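PDB 5ZIG: cellobiose 2-epimerase from Spirochaeta thermophila DSM 6192, which probably catalyses the reversible epimerization of cellobiose to beta-D-glucosyl-(1->4)-D-mannose, inverting C2 of the sugar at the reducing end. Local coordinates for residues K55-T60 / R100-S105; G324-Y329 / R395-I400; R212-M217 / E266-D271; R311-W316 / V364-S369. One frame throughout, in Å; residues are numbered along the deposited sequence.

The four contacts illustrate how a barrel built of helices divides its chemistry by place. Contacts 1 and 2 are buried, lie on opposite sides of the chain's centre and combine apolar packing with a few directed bonds; contacts 3 and 4 are only partly buried. Contacts 2 and 3 join helix to helix: contact 2 adds an arginine-asparagine bond and waters to its packing, whereas contact 3 relies on leucine and methionine methyl groups with an arginine laid beside them. Contacts 1 and 4 instead use short antiparallel strand pairs just before a helix begins, contact 4 with a two-bond backbone pair, contact 1 with one backbone bond plus apolar packing. Contact 2 packs on helix 315-332, and contact 4 pairs the strand leading into it.

Contact 1: K55-T60 / R100-S105; sequences KGLVMT and RGFFWS
Leu57 and Phe102 cross at about a right angle, Leu57 CD1 lying 3.7 Å from Phe102 CB. With CG anti to the backbone N (chi1 170°), the leucine branch extends over the loop backbone, and Leu57 CB and CD2 lie 3.2 and 3.3 Å from Phe103 O. Val58 and Trp104 behave differently: they lie side by side, pointing the same way, with Val58 CG2 3.7 Å from Trp104 CZ3 at the far end of the indole. Leu57 N donates to Trp104 O at 2.8 Å, from above the carbonyl plane. A water links the same oxygen to Val58 N and rests over one face of the Trp104 ring, offset toward the rim. The setting is the entry to helix 57-73 of the (alpha/alpha)6 barrel that the family adopts: Gly56 and Ser105 form an antiparallel non-hydrogen-bonded pair, and Gly56 is the N-cap residue of the helix. An alanine in place of Leu57 would lose the contacts of CG, CD1 and CD2 and would probably open a gap beside Phe102 CB, leaving that atom without its apolar neighbour. Beyond the segments, Leu90 of helix 77-94 touches both Leu57 and Phe102, while Lys118 makes a cation-pi contact with Trp104.

Contact 2: G324-Y329 / R395-I400; sequences GFLNAY and RRIDTI
Asn327 and Arg396 supply the direct polar link. Arg396 NH1 donates to Asn327 OD1 at 3.0 Å, with an N-H...O angle of 157°, and approaches in the amide plane on a lone pair of the oxygen. The amide and guanidinium planes stand 82° apart, so the two flat groups meet almost perpendicularly instead of stacking. The arginine chain is extended from CG to NE, which carries NE toward helix 315-332. Other partners pin both groups: Asn327 ND2 bonds to Thr262 OG1, and Arg396 NE forms a salt bridge with Glu392, one turn earlier on its own helix.

Water extends this network at the guanidinium edge. One molecule accepts from Arg396 NH2 at 2.9 Å and donates to Asn327 OD1; another accepts from NH1 and makes a weak bond to Leu326 O.

The contact joins two helices of the family's (alpha/alpha)6 barrel, 315-332 and 384-402. Their segments 324-329 and 395-400 run in roughly the same direction, at 31° to each other, with local axes 10.6 Å apart.

Apolar contacts complete the interface. Leu326 CB lies 4.0 Å from Arg396 CD, packing against the aliphatic part of the arginine, and Leu326 CD2 approaches Ile397 CG1 more loosely at 4.4 Å. Further along, Ile400 CD1 comes to the Tyr329 ring, 3.7 Å from CD2, the two side chains meeting at a slant. Leu11 of helix 7-31 touches Ile400, and Leu338 of helix 336-352 touches Tyr329.

Contact 3: R212-M217 / E266-D271; sequences RVREAM and ELLYGD
Met217 points toward Leu267 and Leu268, and its successive atoms trace the interface. CB starts 4.1 Å from Leu268 CD1. CG, anti to the carbonyl carbon (chi1 -72°), leads the chain on, and SD stays alongside the same methyl at 4.2 Å. A bend at chi3 (73°) then places CE 3.6 Å from Leu268 CD1 and 4.0 Å from Leu267 CD1, so the terminal methyl serves both leucines. Met217 is buried, with Ser202 and Phe205 of helix 191-208 also touching its side chain.

Neighbouring helices of the (alpha/alpha)6 barrel meet here: helix 211-228 packs near its start against the last turn of helix 251-269, just before Gly270 leaves helical geometry with a positive phi.

Arg214 flanks this apolar group. It slides past Leu268 in the opposite direction, its CG 3.9 Å from Leu268 CD1. The chain bends at chi3, which places NE; beyond it, Arg214 NH2 lies 3.9 Å from Leu268 O, an atom in the guanidinium plane at its edge. That is too far for a hydrogen bond, although the positive charge may be weakly attracted by the carbonyls at the helix end. An alanine at Arg214 would probably leave Leu268 CD1 without its aliphatic cover on that side and the carbonyl end without a nearby positive charge. Glu218 and Ile221, further along helix 211-228, also touch Leu268.

Contact 4: R311-W316 / V364-S369; sequences RARVWW and VTPEGS
Pro366 CB sits 3.9 Å above the centre of the guanidinium face of Arg313, the two side chains crossing at about a right angle. The arginine chain is bent at chi2 (48°), which turns CD back along the strand instead of straight outward. Its tip is then gripped from two directions: NH1 donates to Arg311 O at 2.7 Å, with the oxygen in the guanidinium plane, and NE bonds to Ser298 OG. These bonds limit rotation of the flat group and keep its face against the proline ring. Pro366 CG reaches back to Arg311 O as well, at 3.7 Å.

Val364 has CG1 anti to the carbonyl carbon (chi1 -63°), which puts CG2 between the backbone N and carbonyl carbon and within 3.9 Å of Arg313 CB. The backbones of Arg313 and Val364 form a hydrogen-bonded antiparallel pair, each N 2.9 Å from the other's O. A type I turn follows from Thr365 to Gly368, and Thr365 OG1 accepts from Ser369 N at 2.9 Å. The pairing places strand 363-364 at the edge of a four-stranded antiparallel sheet, whose neighbouring strand 309-314 leads directly into helix 315-332 of the family's (alpha/alpha)6 barrel.

Contact 1: K55-T60 / R100-S105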
# COMPACT_ATOMS: atom_id res chain seq x y z
N LYS A 55 -9.97 10.66 12.62
CA LYS A 55 -9.36 10.60 11.30
C LYS A 55 -7.90 10.17 11.42
O LYS A 55 -7.12 10.78 12.15
CB LYS A 55 -9.50 11.93 10.58
CG LYS A 55 -10.88 12.53 10.78
CD LYS A 55 -11.00 13.94 10.22
CE LYS A 55 -12.44 14.32 9.99
NZ LYS A 55 -12.61 15.78 9.78
N GLY A 56 -7.56 9.09 10.70
CA GLY A 56 -6.25 8.51 10.82
C GLY A 56 -5.23 9.17 9.90
O GLY A 56 -5.57 9.74 8.86
N LEU A 57 -3.97 9.08 10.32
CA LEU A 57 -2.87 9.55 9.50
C LEU A 57 -2.80 8.76 8.19
O LEU A 57 -2.73 9.36 7.11
CB LEU A 57 -1.56 9.41 10.28
CG LEU A 57 -0.29 9.62 9.47
CD1 LEU A 57 -0.31 10.98 8.74
CD2 LEU A 57 0.93 9.47 10.39
N VAL A 58 -2.77 7.43 8.28
CA VAL A 58 -2.72 6.55 7.10
C VAL A 58 -3.85 6.87 6.13
O VAL A 58 -3.62 7.10 4.94
CB VAL A 58 -2.78 5.07 7.53
CG1 VAL A 58 -2.62 4.15 6.32
CG2 VAL A 58 -1.74 4.76 8.60
N MET A 59 -5.09 6.88 6.63
CA MET A 59 -6.24 7.08 5.75
C MET A 59 -6.18 8.43 5.05
O MET A 59 -6.42 8.54 3.84
CB MET A 59 -7.53 6.93 6.55
CG MET A 59 -8.81 7.19 5.78
SD MET A 59 -9.97 8.13 6.81
CE MET A 59 -9.10 9.69 6.89
N THR A 60 -5.82 9.48 5.79
CA THR A 60 -5.75 10.82 5.21
C THR A 60 -4.64 10.90 4.16
O THR A 60 -4.81 11.54 3.12
CB THR A 60 -5.52 11.84 6.32
OG1 THR A 60 -6.62 11.78 7.24
CG2 THR A 60 -5.37 13.26 5.75
N ARG A 100 7.66 17.88 14.96
CA ARG A 100 7.71 17.44 13.56
C ARG A 100 7.20 16.01 13.39
O ARG A 100 6.79 15.35 14.36
CB ARG A 100 9.13 17.58 13.00
CG ARG A 100 9.74 18.96 13.26
CD ARG A 100 8.74 20.06 12.97
NE ARG A 100 9.10 21.31 13.64
CZ ARG A 100 9.38 22.43 13.00
NH1 ARG A 100 9.34 22.46 11.67
NH2 ARG A 100 9.71 23.53 13.68
N GLY A 101 7.21 15.52 12.15
CA GLY A 101 6.49 14.30 11.83
C GLY A 101 4.99 14.51 11.98
O GLY A 101 4.49 15.62 12.20
N PHE A 102 4.26 13.40 11.89
CA PHE A 102 2.81 13.43 11.86
C PHE A 102 2.23 12.56 12.97
O PHE A 102 2.72 11.45 13.22
CB PHE A 102 2.28 12.97 10.47
CG PHE A 102 2.71 13.88 9.35
CD1 PHE A 102 3.97 13.76 8.78
CD2 PHE A 102 1.90 14.90 8.92
CE1 PHE A 102 4.39 14.62 7.80
CE2 PHE A 102 2.32 15.77 7.95
CZ PHE A 102 3.56 15.62 7.39
N PHE A 103 1.22 13.10 13.66
CA PHE A 103 0.46 12.32 14.64
C PHE A 103 -0.26 11.14 13.98
O PHE A 103 -0.63 11.18 12.81
CB PHE A 103 -0.59 13.20 15.33
CG PHE A 103 -0.04 14.39 16.04
CD1 PHE A 103 0.85 14.23 17.09
CD2 PHE A 103 -0.43 15.67 15.68
CE1 PHE A 103 1.34 15.34 17.76
CE2 PHE A 103 0.06 16.78 16.34
CZ PHE A 103 0.95 16.61 17.38
N TRP A 104 -0.51 10.11 14.79
CA TRP A 104 -1.19 8.90 14.32
C TRP A 104 -2.67 9.16 14.02
O TRP A 104 -3.21 8.64 13.03
CB TRP A 104 -1.03 7.80 15.39
CG TRP A 104 -1.72 6.54 15.05
CD1 TRP A 104 -2.76 5.98 15.73
CD2 TRP A 104 -1.40 5.64 13.99
NE1 TRP A 104 -3.13 4.80 15.13
CE2 TRP A 104 -2.31 4.57 14.07
CE3 TRP A 104 -0.45 5.66 12.95
CZ2 TRP A 104 -2.31 3.51 13.15
CZ3 TRP A 104 -0.43 4.60 12.05
CH2 TRP A 104 -1.38 3.54 12.16
N SER A 105 -3.34 9.94 14.87
CA SER A 105 -4.75 10.21 14.62
C SER A 105 -5.10 11.52 15.29
O SER A 105 -4.43 11.94 16.24
CB SER A 105 -5.65 9.09 15.15
OG SER A 105 -5.41 8.86 16.53
O HOH W 1 -3.42 6.21 11.08

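Contact 2: G324-Y329 / R395-I400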
# COMPACT_ATOMS: atom_id res chain seq x y z
N GLY A 324 0.45 -7.81 -8.58
CA GLY A 324 1.58 -8.72 -8.48
C GLY A 324 1.65 -9.71 -9.62
O GLY A 324 2.73 -10.04 -10.09
N PHE A 325 0.48 -10.18 -10.10
CA PHE A 325 0.49 -11.15 -11.17
C PHE A 325 0.87 -10.49 -12.50
O PHE A 325 1.56 -11.11 -13.32
CB PHE A 325 -0.88 -11.84 -11.26
CG PHE A 325 -1.11 -12.85 -10.16
CD1 PHE A 325 -0.10 -13.74 -9.81
CD2 PHE A 325 -2.31 -12.91 -9.49
CE1 PHE A 325 -0.30 -14.67 -8.80
CE2 PHE A 325 -2.52 -13.83 -8.49
CZ PHE A 325 -1.51 -14.71 -8.15
N LEU A 326 0.43 -9.25 -12.72
CA LEU A 326 0.84 -8.51 -13.91
C LEU A 326 2.35 -8.28 -13.90
O LEU A 326 3.02 -8.44 -14.94
CB LEU A 326 0.10 -7.19 -13.99
CG LEU A 326 -1.43 -7.24 -14.14
CD1 LEU A 326 -1.96 -5.81 -14.12
CD2 LEU A 326 -1.90 -8.00 -15.43
N ASN A 327 2.88 -7.90 -12.74
CA ASN A 327 4.31 -7.67 -12.59
C ASN A 327 5.10 -8.94 -12.87
O ASN A 327 6.18 -8.89 -13.46
CB ASN A 327 4.60 -7.17 -11.17
CG ASN A 327 6.04 -6.73 -10.99
OD1 ASN A 327 6.48 -5.73 -11.56
ND2 ASN A 327 6.78 -7.48 -10.21
N ALA A 328 4.60 -10.09 -12.40
CA ALA A 328 5.30 -11.35 -12.59
C ALA A 328 5.35 -11.76 -14.05
O ALA A 328 6.30 -12.45 -14.47
CB ALA A 328 4.64 -12.45 -11.77
N TYR A 329 4.34 -11.41 -14.83
CA TYR A 329 4.41 -11.65 -16.26
C TYR A 329 5.54 -10.81 -16.88
O TYR A 329 6.41 -11.35 -17.56
CB TYR A 329 3.08 -11.35 -16.94
CG TYR A 329 3.19 -11.36 -18.45
CD1 TYR A 329 3.33 -12.56 -19.15
CD2 TYR A 329 3.19 -10.18 -19.18
CE1 TYR A 329 3.45 -12.57 -20.54
CE2 TYR A 329 3.32 -10.18 -20.56
CZ TYR A 329 3.44 -11.37 -21.24
OH TYR A 329 3.55 -11.34 -22.62
N ARG A 395 -1.61 1.13 -16.71
CA ARG A 395 -0.30 1.38 -17.30
C ARG A 395 0.36 0.09 -17.75
O ARG A 395 0.98 0.04 -18.82
CB ARG A 395 0.60 2.11 -16.33
CG ARG A 395 1.60 3.03 -17.03
CD ARG A 395 2.77 3.36 -16.11
NE ARG A 395 3.38 2.17 -15.52
CZ ARG A 395 3.28 1.84 -14.24
NH1 ARG A 395 2.59 2.61 -13.40
NH2 ARG A 395 3.86 0.73 -13.77
N ARG A 396 0.24 -0.96 -16.94
CA ARG A 396 0.92 -2.21 -17.26
C ARG A 396 0.24 -2.92 -18.41
O ARG A 396 0.92 -3.46 -19.30
CB ARG A 396 0.96 -3.12 -16.03
CG ARG A 396 1.95 -2.68 -14.95
CD ARG A 396 1.63 -3.46 -13.66
NE ARG A 396 2.34 -2.97 -12.49
CZ ARG A 396 3.55 -3.37 -12.12
NH1 ARG A 396 4.19 -4.29 -12.83
NH2 ARG A 396 4.11 -2.86 -11.04
N ILE A 397 -1.10 -2.98 -18.40
CA ILE A 397 -1.80 -3.68 -19.47
C ILE A 397 -1.56 -2.98 -20.80
O ILE A 397 -1.27 -3.63 -21.81
CB ILE A 397 -3.30 -3.82 -19.15
CG1 ILE A 397 -3.51 -5.00 -18.20
CG2 ILE A 397 -4.10 -4.09 -20.41
CD1 ILE A 397 -4.96 -5.14 -17.71
N ASP A 398 -1.62 -1.64 -20.81
CA ASP A 398 -1.31 -0.86 -22.01
C ASP A 398 0.06 -1.21 -22.58
O ASP A 398 0.20 -1.42 -23.79
CB ASP A 398 -1.35 0.64 -21.71
CG ASP A 398 -2.75 1.19 -21.58
OD1 ASP A 398 -3.72 0.41 -21.73
OD2 ASP A 398 -2.88 2.40 -21.34
N THR A 399 1.08 -1.22 -21.73
CA THR A 399 2.43 -1.61 -22.15
C THR A 399 2.42 -3.00 -22.76
O THR A 399 3.09 -3.24 -23.78
CB THR A 399 3.38 -1.56 -20.94
OG1 THR A 399 3.68 -0.20 -20.63
CG2 THR A 399 4.68 -2.30 -21.24
N ILE A 400 1.66 -3.92 -22.17
CA ILE A 400 1.58 -5.27 -22.72
C ILE A 400 0.96 -5.24 -24.11
O ILE A 400 1.51 -5.80 -25.06
CB ILE A 400 0.80 -6.19 -21.77
CG1 ILE A 400 1.55 -6.37 -20.45
CG2 ILE A 400 0.51 -7.53 -22.45
CD1 ILE A 400 0.88 -7.35 -19.50
O HOH W 2 3.33 -5.56 -15.49
O HOH W 3 6.81 -2.87 -9.98

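Contact 3: R212-M217 / E266-D271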
# COMPACT_ATOMS: atom_id res chain seq x y z
N ARG A 212 20.63 10.11 -1.47
CA ARG A 212 20.47 9.64 -0.10
C ARG A 212 19.24 8.74 0.02
O ARG A 212 19.25 7.75 0.76
CB ARG A 212 20.37 10.82 0.86
CG ARG A 212 21.67 11.60 0.98
CD ARG A 212 21.85 12.23 2.35
NE ARG A 212 21.31 11.40 3.42
CZ ARG A 212 20.20 11.68 4.09
NH1 ARG A 212 19.50 12.77 3.81
NH2 ARG A 212 19.78 10.86 5.05
N VAL A 213 18.20 9.03 -0.74
CA VAL A 213 17.07 8.11 -0.80
C VAL A 213 17.50 6.78 -1.40
O VAL A 213 17.16 5.71 -0.87
CB VAL A 213 15.90 8.73 -1.59
CG1 VAL A 213 14.57 8.02 -1.21
CG2 VAL A 213 15.84 10.19 -1.29
N ARG A 214 18.26 6.82 -2.50
CA ARG A 214 18.63 5.56 -3.17
C ARG A 214 19.46 4.69 -2.24
O ARG A 214 19.33 3.46 -2.24
CB ARG A 214 19.41 5.82 -4.47
CG ARG A 214 20.29 4.62 -4.88
CD ARG A 214 21.43 4.97 -5.83
NE ARG A 214 21.07 4.68 -7.21
CZ ARG A 214 20.92 5.60 -8.16
NH1 ARG A 214 21.12 6.88 -7.88
NH2 ARG A 214 20.58 5.24 -9.39
N GLU A 215 20.31 5.33 -1.43
CA GLU A 215 21.13 4.58 -0.49
C GLU A 215 20.27 3.95 0.61
O GLU A 215 20.49 2.79 0.98
CB GLU A 215 22.21 5.51 0.09
CG GLU A 215 23.26 5.86 -0.98
CD GLU A 215 24.24 6.96 -0.59
OE1 GLU A 215 24.06 7.59 0.48
OE2 GLU A 215 25.18 7.20 -1.37
N ALA A 216 19.28 4.68 1.13
CA ALA A 216 18.35 4.07 2.08
C ALA A 216 17.59 2.92 1.43
O ALA A 216 17.34 1.89 2.08
CB ALA A 216 17.39 5.12 2.63
N MET A 217 17.24 3.06 0.15
CA MET A 217 16.60 1.97 -0.60
C MET A 217 17.49 0.73 -0.66
O MET A 217 17.03 -0.38 -0.39
CB MET A 217 16.25 2.44 -2.02
CG MET A 217 15.07 3.41 -2.05
SD MET A 217 14.92 4.28 -3.62
CE MET A 217 14.29 2.99 -4.73
N GLU A 266 14.35 -1.89 -9.84
CA GLU A 266 14.35 -1.27 -11.15
C GLU A 266 14.82 0.19 -11.08
O GLU A 266 15.63 0.63 -11.91
CB GLU A 266 12.95 -1.36 -11.78
CG GLU A 266 12.91 -0.91 -13.24
CD GLU A 266 11.78 -1.56 -14.03
OE1 GLU A 266 11.57 -1.16 -15.20
OE2 GLU A 266 11.09 -2.46 -13.50
N LEU A 267 14.35 0.95 -10.09
CA LEU A 267 14.85 2.31 -9.95
C LEU A 267 16.35 2.32 -9.69
O LEU A 267 17.04 3.28 -10.07
CB LEU A 267 14.11 3.03 -8.82
CG LEU A 267 12.70 3.50 -9.13
CD1 LEU A 267 12.03 3.95 -7.83
CD2 LEU A 267 12.72 4.62 -10.17
N LEU A 268 16.89 1.29 -9.05
CA LEU A 268 18.32 1.28 -8.74
C LEU A 268 19.16 0.83 -9.93
O LEU A 268 20.18 1.45 -10.25
CB LEU A 268 18.58 0.38 -7.52
CG LEU A 268 18.69 1.00 -6.11
CD1 LEU A 268 17.58 1.98 -5.83
CD2 LEU A 268 18.64 -0.11 -5.11
N TYR A 269 18.76 -0.25 -10.60
CA TYR A 269 19.60 -0.84 -11.65
C TYR A 269 18.95 -0.87 -13.02
O TYR A 269 19.57 -1.38 -13.95
CB TYR A 269 20.01 -2.27 -11.28
CG TYR A 269 20.59 -2.38 -9.90
CD1 TYR A 269 21.86 -1.88 -9.62
CD2 TYR A 269 19.87 -2.98 -8.88
CE1 TYR A 269 22.40 -1.99 -8.35
CE2 TYR A 269 20.40 -3.09 -7.61
CZ TYR A 269 21.66 -2.60 -7.35
OH TYR A 269 22.18 -2.71 -6.07
N GLY A 270 17.74 -0.36 -13.17
CA GLY A 270 17.10 -0.32 -14.48
C GLY A 270 16.69 -1.70 -14.98
O GLY A 270 16.74 -2.71 -14.28
N ASP A 271 16.26 -1.70 -16.24
CA ASP A 271 15.75 -2.88 -16.92
C ASP A 271 16.76 -3.34 -17.96
O ASP A 271 17.28 -2.50 -18.69
CB ASP A 271 14.40 -2.56 -17.58
CG ASP A 271 13.63 -3.80 -17.97
OD1 ASP A 271 13.29 -4.61 -17.08
OD2 ASP A 271 13.36 -3.95 -19.18

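Contact 4: R311-W316 / V364-S369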
# COMPACT_ATOMS: atom_id res chain seq x y z
N ARG A 311 -9.59 -17.54 5.76
CA ARG A 311 -9.94 -17.65 4.35
C ARG A 311 -10.78 -16.49 3.88
O ARG A 311 -11.30 -16.53 2.75
CB ARG A 311 -10.62 -18.99 4.08
CG ARG A 311 -9.67 -20.15 4.26
CD ARG A 311 -10.39 -21.46 4.49
NE ARG A 311 -9.44 -22.58 4.46
CZ ARG A 311 -9.19 -23.36 5.51
NH1 ARG A 311 -9.82 -23.15 6.65
NH2 ARG A 311 -8.32 -24.36 5.41
N ALA A 312 -10.94 -15.47 4.71
CA ALA A 312 -11.57 -14.24 4.26
C ALA A 312 -10.87 -13.72 3.01
O ALA A 312 -9.64 -13.70 2.93
CB ALA A 312 -11.55 -13.18 5.35
N ARG A 313 -11.67 -13.32 2.06
CA ARG A 313 -11.22 -12.74 0.85
C ARG A 313 -11.33 -11.25 1.05
O ARG A 313 -12.35 -10.70 0.87
CB ARG A 313 -12.03 -13.24 -0.34
CG ARG A 313 -11.40 -14.35 -1.11
CD ARG A 313 -10.91 -15.46 -0.25
NE ARG A 313 -10.55 -16.62 -0.99
CZ ARG A 313 -10.24 -17.78 -0.49
NH1 ARG A 313 -10.19 -17.99 0.80
NH2 ARG A 313 -9.96 -18.76 -1.29
N VAL A 314 -10.20 -10.67 1.40
CA VAL A 314 -10.03 -9.26 1.72
C VAL A 314 -9.64 -8.40 0.53
O VAL A 314 -8.81 -8.74 -0.24
CB VAL A 314 -9.06 -9.12 2.90
CG1 VAL A 314 -8.73 -7.68 3.20
CG2 VAL A 314 -9.60 -9.80 4.12
N TRP A 315 -10.30 -7.29 0.39
CA TRP A 315 -10.12 -6.35 -0.69
C TRP A 315 -8.67 -6.03 -1.15
O TRP A 315 -8.41 -6.22 -2.30
CB TRP A 315 -11.02 -5.11 -0.56
CG TRP A 315 -10.35 -3.88 -0.17
CD1 TRP A 315 -9.96 -2.90 -0.97
CD2 TRP A 315 -9.82 -3.59 1.10
NE1 TRP A 315 -9.29 -1.97 -0.29
CE2 TRP A 315 -9.19 -2.37 1.00
CE3 TRP A 315 -9.87 -4.22 2.33
CZ2 TRP A 315 -8.61 -1.77 2.09
CZ3 TRP A 315 -9.31 -3.65 3.37
CH2 TRP A 315 -8.67 -2.43 3.26
N TRP A 316 -7.76 -5.71 -0.24
CA TRP A 316 -6.44 -5.27 -0.58
C TRP A 316 -5.58 -6.40 -1.05
O TRP A 316 -4.78 -6.21 -1.86
CB TRP A 316 -5.81 -4.45 0.55
CG TRP A 316 -5.33 -5.21 1.68
CD1 TRP A 316 -6.01 -5.54 2.75
CD2 TRP A 316 -4.03 -5.74 1.84
NE1 TRP A 316 -5.26 -6.24 3.58
CE2 TRP A 316 -4.02 -6.37 3.06
CE3 TRP A 316 -2.87 -5.73 1.09
CZ2 TRP A 316 -2.91 -7.00 3.52
CZ3 TRP A 316 -1.78 -6.35 1.56
CH2 TRP A 316 -1.81 -6.98 2.75
N VAL A 364 -15.13 -10.57 1.55
CA VAL A 364 -16.21 -11.49 1.24
C VAL A 364 -15.76 -12.91 1.52
O VAL A 364 -14.57 -13.19 1.71
CB VAL A 364 -16.68 -11.31 -0.22
CG1 VAL A 364 -17.25 -9.92 -0.46
CG2 VAL A 364 -15.46 -11.47 -1.13
N THR A 365 -16.72 -13.83 1.56
CA THR A 365 -16.39 -15.24 1.75
C THR A 365 -15.72 -15.76 0.48
O THR A 365 -15.80 -15.11 -0.57
CB THR A 365 -17.65 -16.06 2.05
OG1 THR A 365 -18.55 -15.96 0.94
CG2 THR A 365 -18.33 -15.53 3.29
N PRO A 366 -15.05 -16.92 0.54
CA PRO A 366 -14.48 -17.48 -0.70
C PRO A 366 -15.51 -17.59 -1.80
O PRO A 366 -15.17 -17.49 -2.99
CB PRO A 366 -13.97 -18.86 -0.27
CG PRO A 366 -13.80 -18.76 1.22
CD PRO A 366 -14.86 -17.82 1.69
N GLU A 367 -16.78 -17.75 -1.42
CA GLU A 367 -17.89 -17.78 -2.36
C GLU A 367 -18.29 -16.39 -2.86
O GLU A 367 -18.95 -16.30 -3.90
CB GLU A 367 -19.09 -18.47 -1.70
CG GLU A 367 -18.85 -19.94 -1.34
CD GLU A 367 -17.90 -20.11 -0.17
OE1 GLU A 367 -17.78 -19.17 0.65
OE2 GLU A 367 -17.26 -21.18 -0.06
N GLY A 368 -17.95 -15.32 -2.14
CA GLY A 368 -18.32 -13.97 -2.54
C GLY A 368 -19.38 -13.27 -1.70
O GLY A 368 -19.82 -12.18 -2.07
N SER A 369 -19.80 -13.85 -0.60
CA SER A 369 -20.80 -13.18 0.22
C SER A 369 -20.11 -12.11 1.07
O SER A 369 -19.08 -12.39 1.68
CB SER A 369 -21.54 -14.18 1.11
OG SER A 369 -22.64 -13.57 1.75